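Long-range contacts in lovastatin nonaketide synthase, polyketide synthase component (Aspergillus terreus, PDB 7CPX), which builds dihydromonacolin L, the polyketide precursor of lovastatin, from nine malonyl-CoA units through repeated condensation and ketoreduction, with methylation and dehydration, working together with LovC: residues 1028-1032 against 1065-1069; 1144-1148 against 1226-1231; 1193-1197 against 1258-1264; 2405-2410 against 2427-2431. The protein carries 2 engineered substitutions. One frame throughout, in Å; residues are numbered along the deposited sequence.

Contact 1 (1028-1032 against 1065-1069); sequences DKAVI and DSCLS
V1031 packs against S1066 and L1068 in the N-terminal hotdog fold of the dehydratase domain, where the loop that follows strand 1016-1027 passes over the end of strand 1057-1067. No hydrogen bond links the two segments directly, and the two branches of V1031 divide the apolar work. CG2 turns to the serine, with V1031 CG2 3.3 Å from S1066 CB. V1031 CG1 lies 4.1 Å from L1068 CD2, and the valine and leucine side chains slide past each other in opposite directions. With L1068 CG anti to its own carbonyl carbon (chi1 -50°), the end of the leucine comes nearer the loop than its CB direction alone would bring it. L1068 CD2 reaches the backbone itself, 3.8 Å from V1031 CA and 3.7 Å from I1032 N.

The next shell explains how these groups are placed. Strand 1075-1087 runs between the two strands, and S1077 on it joins the segments indirectly: its hydroxyl is hydrogen-bonded both to S1066 OG and to K1029 O. V1031 also packs on V1040 and L1042 of strand 1040-1052, while its backbone N has a weak hydrogen bond with Y998 OH. I1032 leads on toward the predicted dehydratase centre, its side chain about 8 Å from that of H985, the probable proton acceptor. At the exposed margin, the extended aliphatic chain of K1029 closes the contact, with K1029 CE lying 4.2 Å from L1068 CD1.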
loop_
_atom_site.group_PDB
_atom_site.type_symbol
_atom_site.label_atom_id
_atom_site.label_comp_id
_atom_site.label_asym_id
_atom_site.label_seq_id
_atom_site.Cartn_x
_atom_site.Cartn_y
_atom_site.Cartn_z
ATOM N N ASP A 1028 18.128 -4.645 -3.807
ATOM C CA ASP A 1028 18.144 -4.513 -5.258
ATOM C C ASP A 1028 18.781 -3.209 -5.724
ATOM O O ASP A 1028 19.534 -3.206 -6.704
ATOM C CB ASP A 1028 16.719 -4.613 -5.805
ATOM C CG ASP A 1028 16.062 -5.938 -5.473
ATOM O OD1 ASP A 1028 15.768 -6.175 -4.283
ATOM O OD2 ASP A 1028 15.840 -6.743 -6.402
ATOM N N LYS A 1029 18.497 -2.100 -5.044
ATOM C CA LYS A 1029 18.996 -0.791 -5.455
ATOM C C LYS A 1029 19.382 -0.008 -4.211
ATOM O O LYS A 1029 18.520 0.336 -3.397
ATOM C CB LYS A 1029 17.951 -0.031 -6.269
ATOM C CG LYS A 1029 18.420 1.331 -6.747
ATOM C CD LYS A 1029 17.434 1.948 -7.721
ATOM C CE LYS A 1029 17.966 3.248 -8.300
ATOM N NZ LYS A 1029 17.082 3.799 -9.364
ATOM N N ALA A 1030 20.674 0.273 -4.066
ATOM C CA ALA A 1030 21.134 1.103 -2.964
ATOM C C ALA A 1030 20.589 2.516 -3.115
ATOM O O ALA A 1030 20.631 3.099 -4.203
ATOM C CB ALA A 1030 22.659 1.123 -2.919
ATOM N N VAL A 1031 20.078 3.066 -2.019
ATOM C CA VAL A 1031 19.528 4.417 -2.018
ATOM C C VAL A 1031 20.686 5.398 -1.879
ATOM O O VAL A 1031 21.324 5.476 -0.827
ATOM C CB VAL A 1031 18.501 4.604 -0.897
ATOM C CG1 VAL A 1031 18.365 6.071 -0.543
ATOM C CG2 VAL A 1031 17.160 4.049 -1.321
ATOM N N ILE A 1032 20.952 6.152 -2.938
ATOM C CA ILE A 1032 22.015 7.148 -2.938
ATOM C C ILE A 1032 21.410 8.502 -2.603
ATOM O O ILE A 1032 20.480 8.961 -3.277
ATOM C CB ILE A 1032 22.732 7.191 -4.298
ATOM C CG1 ILE A 1032 23.114 5.780 -4.756
ATOM C CG2 ILE A 1032 23.965 8.077 -4.215
ATOM C CD1 ILE A 1032 23.999 5.030 -3.788
ATOM N N ASP A 1065 10.556 -0.349 -1.107
ATOM C CA ASP A 1065 10.658 0.376 -2.360
ATOM C C ASP A 1065 11.275 1.745 -2.116
ATOM O O ASP A 1065 11.024 2.388 -1.094
ATOM C CB ASP A 1065 9.281 0.529 -2.998
ATOM C CG ASP A 1065 8.546 -0.791 -3.117
ATOM O OD1 ASP A 1065 9.214 -1.830 -3.300
ATOM O OD2 ASP A 1065 7.300 -0.790 -3.028
ATOM N N SER A 1066 12.091 2.195 -3.066
ATOM C CA SER A 1066 12.808 3.449 -2.912
ATOM C C SER A 1066 12.659 4.299 -4.163
ATOM O O SER A 1066 12.582 3.787 -5.282
ATOM C CB SER A 1066 14.295 3.219 -2.626
ATOM O OG SER A 1066 14.887 2.411 -3.627
ATOM N N CYS A 1067 12.623 5.610 -3.947
ATOM C CA CYS A 1067 12.619 6.592 -5.026
ATOM C C CYS A 1067 13.566 7.715 -4.640
ATOM O O CYS A 1067 13.290 8.461 -3.697
ATOM C CB CYS A 1067 11.216 7.142 -5.280
ATOM S SG CYS A 1067 11.159 8.333 -6.625
ATOM N N LEU A 1068 14.677 7.832 -5.369
ATOM C CA LEU A 1068 15.705 8.799 -4.998
ATOM C C LEU A 1068 15.208 10.233 -5.116
ATOM O O LEU A 1068 15.483 11.055 -4.235
ATOM C CB LEU A 1068 16.946 8.596 -5.866
ATOM C CG LEU A 1068 17.462 7.156 -5.942
ATOM C CD1 LEU A 1068 18.778 7.095 -6.697
ATOM C CD2 LEU A 1068 17.612 6.559 -4.552
ATOM N N SER A 1069 14.482 10.554 -6.185
ATOM C CA SER A 1069 14.005 11.911 -6.405
ATOM C C SER A 1069 12.586 11.862 -6.946
ATOM O O SER A 1069 12.230 10.946 -7.692
ATOM C CB SER A 1069 14.916 12.668 -7.379
ATOM O OG SER A 1069 14.432 13.981 -7.609
#

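Contact 2 (1144-1148 against 1226-1231); sequences ADLRA and TINTYD
R1147 and I1227 face each other as an antiparallel non-hydrogen-bonded pair, their CA atoms 4.6 Å apart, and A1148 with T1226 follows as the hydrogen-bonded pair. A1148 N donates to T1226 O at 2.9 Å in an almost straight bond (170° at the hydrogen), and T1226 N returns one to A1148 O. On the far side of R1147, N1228 N reaches L1146 O at 3.2 Å. D1145 and L1146 form the tight turn between strands 1140-1144 and 1147-1152, both with positive phi, and A1144 N to R1147 O closes this hairpin. Strand 1222-1230 pairs with the second strand of this hairpin in the C-terminal hotdog fold of the dehydratase domain.

The turn swings L1146 over the end of strand 1222-1230. Its CG stands anti to the backbone N (chi1 -167°), which sends the forked end between N1228 and D1231: L1146 CD1 is 3.6 Å from N1228 CB, and L1146 CD2 is 3.7 Å from D1231 CG. The carboxylate of D1231 has its own partner in a salt bridge with R1191. R1147 and I1227 lie side by side and point the same way, with R1147 CD 3.5 Å from I1227 CD1; W2019 of the second subunit packs on both. On the other side of the sheet, A1148 CB meets T1226 CG2 at 3.5 Å, facing helix 1170-1184, where A1183 touches the alanine and T1179 and V1180 touch the threonine.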
loop_
_atom_site.group_PDB
_atom_site.type_symbol
_atom_site.label_atom_id
_atom_site.label_comp_id
_atom_site.label_asym_id
_atom_site.label_seq_id
_atom_site.Cartn_x
_atom_site.Cartn_y
_atom_site.Cartn_z
ATOM N N ALA A 1144 41.323 -14.016 11.321
ATOM C CA ALA A 1144 42.224 -15.071 10.880
ATOM C C ALA A 1144 41.396 -16.226 10.338
ATOM O O ALA A 1144 40.202 -16.346 10.627
ATOM C CB ALA A 1144 43.129 -15.561 12.007
ATOM N N ASP A 1145 42.052 -17.078 9.550
ATOM C CA ASP A 1145 41.440 -18.301 9.035
ATOM C C ASP A 1145 40.113 -18.002 8.344
ATOM O O ASP A 1145 39.117 -18.702 8.532
ATOM C CB ASP A 1145 41.247 -19.323 10.154
ATOM C CG ASP A 1145 42.548 -19.698 10.833
ATOM O OD1 ASP A 1145 43.609 -19.195 10.407
ATOM O OD2 ASP A 1145 42.510 -20.494 11.794
ATOM N N LEU A 1146 40.102 -16.946 7.533
ATOM C CA LEU A 1146 38.892 -16.528 6.830
ATOM C C LEU A 1146 37.758 -16.278 7.820
ATOM O O LEU A 1146 36.602 -16.630 7.577
ATOM C CB LEU A 1146 38.483 -17.565 5.783
ATOM C CG LEU A 1146 37.423 -17.132 4.770
ATOM C CD1 LEU A 1146 37.861 -15.877 4.042
ATOM C CD2 LEU A 1146 37.140 -18.251 3.782
ATOM N N ARG A 1147 38.097 -15.668 8.952
ATOM C CA ARG A 1147 37.139 -15.452 10.023
ATOM C C ARG A 1147 37.512 -14.180 10.765
ATOM O O ARG A 1147 38.654 -13.715 10.705
ATOM C CB ARG A 1147 37.107 -16.641 10.986
ATOM C CG ARG A 1147 35.752 -17.295 11.118
ATOM C CD ARG A 1147 35.862 -18.668 11.754
ATOM N NE ARG A 1147 36.229 -19.691 10.781
ATOM C CZ ARG A 1147 36.163 -20.997 11.005
ATOM N NH1 ARG A 1147 35.746 -21.480 12.163
ATOM N NH2 ARG A 1147 36.520 -21.838 10.040
ATOM N N ALA A 1148 36.532 -13.619 11.469
ATOM C CA ALA A 1148 36.777 -12.448 12.294
ATOM C C ALA A 1148 35.915 -12.536 13.540
ATOM O O ALA A 1148 34.940 -13.287 13.596
ATOM C CB ALA A 1148 36.500 -11.144 11.536
ATOM N N THR A 1226 32.196 -13.962 13.111
ATOM C CA THR A 1226 31.756 -13.913 11.725
ATOM C C THR A 1226 32.656 -14.792 10.874
ATOM O O THR A 1226 33.882 -14.778 11.032
ATOM C CB THR A 1226 31.763 -12.475 11.196
ATOM O OG1 THR A 1226 31.627 -12.484 9.770
ATOM C CG2 THR A 1226 33.048 -11.777 11.579
ATOM N N ILE A 1227 32.033 -15.545 9.975
ATOM C CA ILE A 1227 32.718 -16.396 9.014
ATOM C C ILE A 1227 32.555 -15.763 7.644
ATOM O O ILE A 1227 31.433 -15.450 7.231
ATOM C CB ILE A 1227 32.148 -17.826 9.005
ATOM C CG1 ILE A 1227 31.496 -18.184 10.346
ATOM C CG2 ILE A 1227 33.235 -18.823 8.642
ATOM C CD1 ILE A 1227 32.436 -18.207 11.520
ATOM N N ASN A 1228 33.667 -15.569 6.942
ATOM C CA ASN A 1228 33.612 -15.159 5.541
ATOM C C ASN A 1228 33.465 -16.421 4.691
ATOM O O ASN A 1228 34.401 -16.909 4.055
ATOM C CB ASN A 1228 34.842 -14.344 5.170
ATOM C CG ASN A 1228 34.830 -13.884 3.725
ATOM O OD1 ASN A 1228 35.881 -13.763 3.100
ATOM N ND2 ASN A 1228 33.643 -13.625 3.187
ATOM N N THR A 1229 32.239 -16.952 4.697
ATOM C CA THR A 1229 31.986 -18.275 4.135
ATOM C C THR A 1229 32.468 -18.374 2.696
ATOM O O THR A 1229 33.104 -19.362 2.313
ATOM C CB THR A 1229 30.494 -18.602 4.218
ATOM O OG1 THR A 1229 29.740 -17.584 3.551
ATOM C CG2 THR A 1229 30.052 -18.689 5.666
ATOM N N TYR A 1230 32.176 -17.364 1.884
ATOM C CA TYR A 1230 32.636 -17.319 0.505
ATOM C C TYR A 1230 33.489 -16.077 0.315
ATOM O O TYR A 1230 33.084 -14.977 0.700
ATOM C CB TYR A 1230 31.468 -17.314 -0.479
ATOM C CG TYR A 1230 31.867 -17.771 -1.857
ATOM C CD1 TYR A 1230 32.388 -16.878 -2.776
ATOM C CD2 TYR A 1230 31.737 -19.098 -2.232
ATOM C CE1 TYR A 1230 32.763 -17.290 -4.032
ATOM C CE2 TYR A 1230 32.109 -19.522 -3.489
ATOM C CZ TYR A 1230 32.622 -18.615 -4.386
ATOM O OH TYR A 1230 32.994 -19.031 -5.644
ATOM N N ASP A 1231 34.669 -16.259 -0.279
ATOM C CA ASP A 1231 35.631 -15.173 -0.391
ATOM C C ASP A 1231 36.348 -15.148 -1.733
ATOM O O ASP A 1231 37.342 -14.423 -1.870
ATOM C CB ASP A 1231 36.662 -15.284 0.727
ATOM C CG ASP A 1231 37.597 -16.461 0.540
ATOM O OD1 ASP A 1231 37.153 -17.490 -0.012
ATOM O OD2 ASP A 1231 38.774 -16.359 0.945
#

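Contact 3 (1193-1197 against 1258-1264); sequences RCLYV and FKPFSPP
Neighbouring strands 1196-1206 and 1249-1260 of the C-terminal hotdog fold are joined through V1197 and K1259, an antiparallel hydrogen-bonded pair. V1197 N donates to K1259 O at 2.8 Å, and K1259 N donates to V1197 O at 2.9 Å; in each bond the donor sits about 36° out of the carbonyl plane. Beyond them Y1196 and P1260 make a non-hydrogen-bonded pair whose side chains diverge at CB.

The proline ring nevertheless runs alongside the tyrosine: P1260 CD is 3.5 Å from Y1196 CD2 and meets the aromatic ring obliquely. C1194 completes this cluster. Its sulfur occupies the position between backbone N and carbonyl carbon (chi1 61°), lies over one face of the Y1196 ring near the rim, and touches P1260 CG at 3.6 Å. The tyrosine hydroxyl is held by G1233 O.

These strand ends flank the predicted dehydratase centre shared by the two hotdog halves. The V1197 side chain is about 6 Å from that of H985 in the N-terminal half, and the F1258 side chain about 7 Å from that of D1174. F1258 CB packs against Y1196 CB at 3.5 Å, and its ring extends to F1177 and V1180 of helix 1170-1184. Past the strand, F1261 presents its ring edge to V1197, with F1261 CD1 3.9 Å from V1197 CG1.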
loop_
_atom_site.group_PDB
_atom_site.type_symbol
_atom_site.label_atom_id
_atom_site.label_comp_id
_atom_site.label_asym_id
_atom_site.label_seq_id
_atom_site.Cartn_x
_atom_site.Cartn_y
_atom_site.Cartn_z
ATOM N N ARG A 1193 39.352 -5.231 -3.204
ATOM C CA ARG A 1193 39.705 -4.407 -4.353
ATOM C C ARG A 1193 38.513 -3.695 -4.981
ATOM O O ARG A 1193 38.720 -2.806 -5.815
ATOM C CB ARG A 1193 40.409 -5.262 -5.407
ATOM C CG ARG A 1193 41.922 -5.207 -5.311
ATOM C CD ARG A 1193 42.578 -6.346 -6.061
ATOM N NE ARG A 1193 42.802 -7.504 -5.205
ATOM C CZ ARG A 1193 43.790 -7.601 -4.326
ATOM N NH1 ARG A 1193 44.651 -6.612 -4.143
ATOM N NH2 ARG A 1193 43.915 -8.714 -3.609
ATOM N N CYS A 1194 37.286 -4.051 -4.610
ATOM C CA CYS A 1194 36.106 -3.354 -5.100
ATOM C C CYS A 1194 35.104 -3.221 -3.965
ATOM O O CYS A 1194 35.123 -3.983 -2.996
ATOM C CB CYS A 1194 35.472 -4.077 -6.296
ATOM S SG CYS A 1194 34.909 -5.750 -5.947
ATOM N N LEU A 1195 34.223 -2.232 -4.098
ATOM C CA LEU A 1195 33.255 -1.909 -3.053
ATOM C C LEU A 1195 32.100 -2.898 -3.135
ATOM O O LEU A 1195 31.251 -2.810 -4.024
ATOM C CB LEU A 1195 32.770 -0.471 -3.203
ATOM C CG LEU A 1195 32.108 0.178 -1.984
ATOM C CD1 LEU A 1195 31.860 1.649 -2.246
ATOM C CD2 LEU A 1195 30.806 -0.512 -1.629
ATOM N N TYR A 1196 32.064 -3.842 -2.199
ATOM C CA TYR A 1196 30.961 -4.786 -2.083
ATOM C C TYR A 1196 29.893 -4.188 -1.179
ATOM O O TYR A 1196 30.203 -3.703 -0.085
ATOM C CB TYR A 1196 31.437 -6.121 -1.515
ATOM C CG TYR A 1196 32.533 -6.805 -2.294
ATOM C CD1 TYR A 1196 33.863 -6.505 -2.063
ATOM C CD2 TYR A 1196 32.238 -7.767 -3.247
ATOM C CE1 TYR A 1196 34.868 -7.132 -2.764
ATOM C CE2 TYR A 1196 33.236 -8.402 -3.950
ATOM C CZ TYR A 1196 34.552 -8.083 -3.705
ATOM O OH TYR A 1196 35.554 -8.711 -4.409
ATOM N N VAL A 1197 28.644 -4.224 -1.629
ATOM C CA VAL A 1197 27.518 -3.788 -0.810
ATOM C C VAL A 1197 26.617 -4.992 -0.570
ATOM O O VAL A 1197 26.453 -5.824 -1.475
ATOM C CB VAL A 1197 26.742 -2.639 -1.471
ATOM C CG1 VAL A 1197 27.614 -1.406 -1.573
ATOM C CG2 VAL A 1197 26.242 -3.052 -2.846
ATOM N N PHE A 1258 27.509 -9.771 -0.051
ATOM C CA PHE A 1258 27.976 -8.462 -0.492
ATOM C C PHE A 1258 28.440 -8.618 -1.932
ATOM O O PHE A 1258 29.403 -9.340 -2.207
ATOM C CB PHE A 1258 29.125 -7.956 0.375
ATOM C CG PHE A 1258 28.881 -8.030 1.856
ATOM C CD1 PHE A 1258 28.883 -9.243 2.521
ATOM C CD2 PHE A 1258 28.706 -6.874 2.592
ATOM C CE1 PHE A 1258 28.678 -9.303 3.883
ATOM C CE2 PHE A 1258 28.504 -6.927 3.952
ATOM C CZ PHE A 1258 28.489 -8.144 4.602
ATOM N N LYS A 1259 27.780 -7.959 -2.828
ATOM C CA LYS A 1259 28.211 -7.979 -4.212
ATOM C C LYS A 1259 28.827 -6.637 -4.586
ATOM O O LYS A 1259 28.457 -5.602 -4.022
ATOM C CB LYS A 1259 27.031 -8.282 -5.138
ATOM C CG LYS A 1259 27.411 -8.936 -6.452
ATOM C CD LYS A 1259 26.255 -9.737 -7.022
ATOM C CE LYS A 1259 26.641 -10.421 -8.319
ATOM N NZ LYS A 1259 25.522 -11.224 -8.883
ATOM N N PRO A 1260 29.773 -6.606 -5.525
ATOM C CA PRO A 1260 30.418 -5.334 -5.863
ATOM C C PRO A 1260 29.404 -4.284 -6.287
ATOM O O PRO A 1260 28.419 -4.581 -6.967
ATOM C CB PRO A 1260 31.353 -5.710 -7.016
ATOM C CG PRO A 1260 31.658 -7.132 -6.794
ATOM C CD PRO A 1260 30.416 -7.739 -6.212
ATOM N N PHE A 1261 29.656 -3.043 -5.869
ATOM C CA PHE A 1261 28.805 -1.937 -6.292
ATOM C C PHE A 1261 28.715 -1.886 -7.809
ATOM O O PHE A 1261 27.652 -1.598 -8.371
ATOM C CB PHE A 1261 29.348 -0.623 -5.734
ATOM C CG PHE A 1261 28.386 0.523 -5.833
ATOM C CD1 PHE A 1261 27.356 0.658 -4.920
ATOM C CD2 PHE A 1261 28.519 1.471 -6.831
ATOM C CE1 PHE A 1261 26.470 1.713 -5.004
ATOM C CE2 PHE A 1261 27.637 2.529 -6.921
ATOM C CZ PHE A 1261 26.612 2.651 -6.006
ATOM N N SER A 1262 29.824 -2.166 -8.485
ATOM C CA SER A 1262 29.866 -2.389 -9.917
ATOM C C SER A 1262 30.680 -3.643 -10.191
ATOM O O SER A 1262 31.603 -3.961 -9.434
ATOM C CB SER A 1262 30.490 -1.197 -10.655
ATOM O OG SER A 1262 29.673 -0.045 -10.538
ATOM N N PRO A 1263 30.371 -4.373 -11.260
ATOM C CA PRO A 1263 31.080 -5.627 -11.525
ATOM C C PRO A 1263 32.577 -5.394 -11.623
ATOM O O PRO A 1263 33.017 -4.379 -12.184
ATOM C CB PRO A 1263 30.497 -6.090 -12.867
ATOM C CG PRO A 1263 29.164 -5.453 -12.936
ATOM C CD PRO A 1263 29.311 -4.127 -12.252
ATOM N N PRO A 1264 33.394 -6.302 -11.090
ATOM C CA PRO A 1264 34.844 -6.086 -11.132
ATOM C C PRO A 1264 35.353 -6.011 -12.561
ATOM O O PRO A 1264 34.855 -6.697 -13.457
ATOM C CB PRO A 1264 35.411 -7.304 -10.394
ATOM C CG PRO A 1264 34.274 -7.865 -9.624
ATOM C CD PRO A 1264 33.053 -7.568 -10.421
#

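Contact 4 (2405-2410 against 2427-2431); sequences IPPLDP and LKIPE
L2408 and K2428 form a single backbone bridge between two irregular segments running in nearly the same direction, 16° apart end to end. L2408 uses both its N and its O: N donates to L2427 O at 2.7 Å, nearly straight onto the carbonyl, and O accepts from I2429 N, also at 2.7 Å, so that K2428 is bracketed as in a parallel pairing.

Apolar side chains fill in around these bonds. I2405 and L2427 cross at about a right angle, with I2405 CG2 3.5 Å from L2427 CD1. I2429 reaches from P2407 to P2410, passing D2409. Because CG1 is anti to the carbonyl carbon (chi1 -56°) and the chain continues extended, I2429 CD1 reaches P2407 CB at 3.7 Å and D2409 CB at 3.8 Å, whereas I2429 CB meets P2410 CD at 3.8 Å. L2408 CB lies 4.0 Å from K2428 CG, and the lysine chain then leads away to a hydrogen bond from NZ to F2419 O.

Both segments belong to the ketoreductase domain, after strand 2400-2402 at the edge of its parallel Rossmann-type sheet. L1810 of strand 1804-1811 touches both I2405 and L2427, and R1812 just beyond that strand binds I2405 O. At the opposite end, E2431 hydrogen-bonds N1465 on strand 1464-1469 of the methyltransferase domain.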
loop_
_atom_site.group_PDB
_atom_site.type_symbol
_atom_site.label_atom_id
_atom_site.label_comp_id
_atom_site.label_asym_id
_atom_site.label_seq_id
_atom_site.Cartn_x
_atom_site.Cartn_y
_atom_site.Cartn_z
ATOM N N ILE A 2405 55.160 -7.322 -6.274
ATOM C CA ILE A 2405 55.592 -6.086 -6.919
ATOM C C ILE A 2405 54.348 -5.376 -7.449
ATOM O O ILE A 2405 53.667 -5.927 -8.328
ATOM C CB ILE A 2405 56.590 -6.355 -8.049
ATOM C CG1 ILE A 2405 57.805 -7.098 -7.495
ATOM C CG2 ILE A 2405 57.019 -5.045 -8.689
ATOM C CD1 ILE A 2405 58.783 -7.526 -8.547
ATOM N N PRO A 2406 54.023 -4.182 -6.964
ATOM C CA PRO A 2406 52.825 -3.498 -7.434
ATOM C C PRO A 2406 53.075 -2.839 -8.777
ATOM O O PRO A 2406 54.233 -2.702 -9.202
ATOM C CB PRO A 2406 52.574 -2.453 -6.341
ATOM C CG PRO A 2406 53.945 -2.092 -5.895
ATOM C CD PRO A 2406 54.776 -3.352 -6.005
ATOM N N PRO A 2407 52.024 -2.428 -9.481
ATOM C CA PRO A 2407 52.233 -1.607 -10.678
ATOM C C PRO A 2407 53.061 -0.380 -10.340
ATOM O O PRO A 2407 52.623 0.486 -9.577
ATOM C CB PRO A 2407 50.808 -1.246 -11.114
ATOM C CG PRO A 2407 49.956 -2.329 -10.551
ATOM C CD PRO A 2407 50.598 -2.717 -9.251
ATOM N N LEU A 2408 54.265 -0.302 -10.897
ATOM C CA LEU A 2408 55.227 0.722 -10.507
ATOM C C LEU A 2408 54.830 2.050 -11.137
ATOM O O LEU A 2408 54.942 2.230 -12.354
ATOM C CB LEU A 2408 56.633 0.307 -10.926
ATOM C CG LEU A 2408 57.054 -1.076 -10.429
ATOM C CD1 LEU A 2408 58.407 -1.443 -10.986
ATOM C CD2 LEU A 2408 57.073 -1.122 -8.912
ATOM N N ASP A 2409 54.365 2.976 -10.311
ATOM C CA ASP A 2409 53.950 4.283 -10.795
ATOM C C ASP A 2409 55.177 5.157 -11.029
ATOM O O ASP A 2409 55.958 5.369 -10.095
ATOM C CB ASP A 2409 53.019 4.948 -9.790
ATOM C CG ASP A 2409 52.442 6.252 -10.303
ATOM O OD1 ASP A 2409 52.728 6.617 -11.463
ATOM O OD2 ASP A 2409 51.701 6.914 -9.545
ATOM N N PRO A 2410 55.390 5.676 -12.241
ATOM C CA PRO A 2410 56.515 6.603 -12.439
ATOM C C PRO A 2410 56.449 7.820 -11.536
ATOM O O PRO A 2410 57.496 8.367 -11.168
ATOM C CB PRO A 2410 56.395 6.987 -13.920
ATOM C CG PRO A 2410 55.676 5.847 -14.547
ATOM C CD PRO A 2410 54.715 5.352 -13.510
ATOM N N LEU A 2427 56.760 -3.817 -15.429
ATOM C CA LEU A 2427 55.794 -3.604 -14.361
ATOM C C LEU A 2427 55.548 -2.127 -14.072
ATOM O O LEU A 2427 55.077 -1.790 -12.979
ATOM C CB LEU A 2427 56.266 -4.308 -13.087
ATOM C CG LEU A 2427 56.828 -5.717 -13.278
ATOM C CD1 LEU A 2427 57.181 -6.335 -11.938
ATOM C CD2 LEU A 2427 55.846 -6.597 -14.030
ATOM N N LYS A 2428 55.847 -1.244 -15.019
ATOM C CA LYS A 2428 55.742 0.191 -14.807
ATOM C C LYS A 2428 54.475 0.747 -15.446
ATOM O O LYS A 2428 54.045 0.303 -16.513
ATOM C CB LYS A 2428 56.974 0.904 -15.366
ATOM C CG LYS A 2428 58.248 0.575 -14.605
ATOM C CD LYS A 2428 59.473 1.194 -15.247
ATOM C CE LYS A 2428 60.725 0.919 -14.430
ATOM N NZ LYS A 2428 61.946 1.495 -15.057
ATOM N N ILE A 2429 53.881 1.728 -14.772
ATOM C CA ILE A 2429 52.616 2.333 -15.185
ATOM C C ILE A 2429 52.884 3.402 -16.239
ATOM O O ILE A 2429 53.987 3.967 -16.278
ATOM C CB ILE A 2429 51.876 2.929 -13.975
ATOM C CG1 ILE A 2429 51.663 1.859 -12.902
ATOM C CG2 ILE A 2429 50.533 3.529 -14.388
ATOM C CD1 ILE A 2429 50.987 2.379 -11.651
ATOM N N PRO A 2430 51.920 3.701 -17.126
ATOM C CA PRO A 2430 52.048 4.883 -17.988
ATOM C C PRO A 2430 52.525 6.114 -17.236
ATOM O O PRO A 2430 52.259 6.264 -16.040
ATOM C CB PRO A 2430 50.624 5.075 -18.526
ATOM C CG PRO A 2430 49.949 3.724 -18.386
ATOM C CD PRO A 2430 50.847 2.809 -17.595
ATOM N N GLU A 2431 53.230 7.003 -17.936
ATOM C CA GLU A 2431 53.809 8.194 -17.327
ATOM C C GLU A 2431 53.107 9.485 -17.710
ATOM O O GLU A 2431 53.128 10.437 -16.926
ATOM C CB GLU A 2431 55.297 8.314 -17.692
ATOM C CG GLU A 2431 55.700 7.685 -19.025
ATOM C CD GLU A 2431 55.042 8.340 -20.226
ATOM O OE1 GLU A 2431 53.801 8.464 -20.240
ATOM O OE2 GLU A 2431 55.772 8.730 -21.162
#

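Contacts 1, 2 and 3 all belong to the dehydratase domain, contact 1 in its N-terminal hotdog fold and contacts 2 and 3 in the C-terminal one. The centre of contact 3 is about 17 Å from those of contacts 1 and 2, which are about 30 Å apart. Contacts 1 and 3 touch, I1032 CD1 meeting F1261 CZ at 4.2 Å, so packing joins the two halves beside the predicted catalytic pair. Along the chain contact 1 closes first; the segments of contacts 2 and 3 then alternate, and each contact pairs two strands that are neighbours in the fold. Contact 4 comes last, in the ketoreductase domain, its centre about 24 Å from that of contact 3. Contacts 1 and 2 also touch the second subunit.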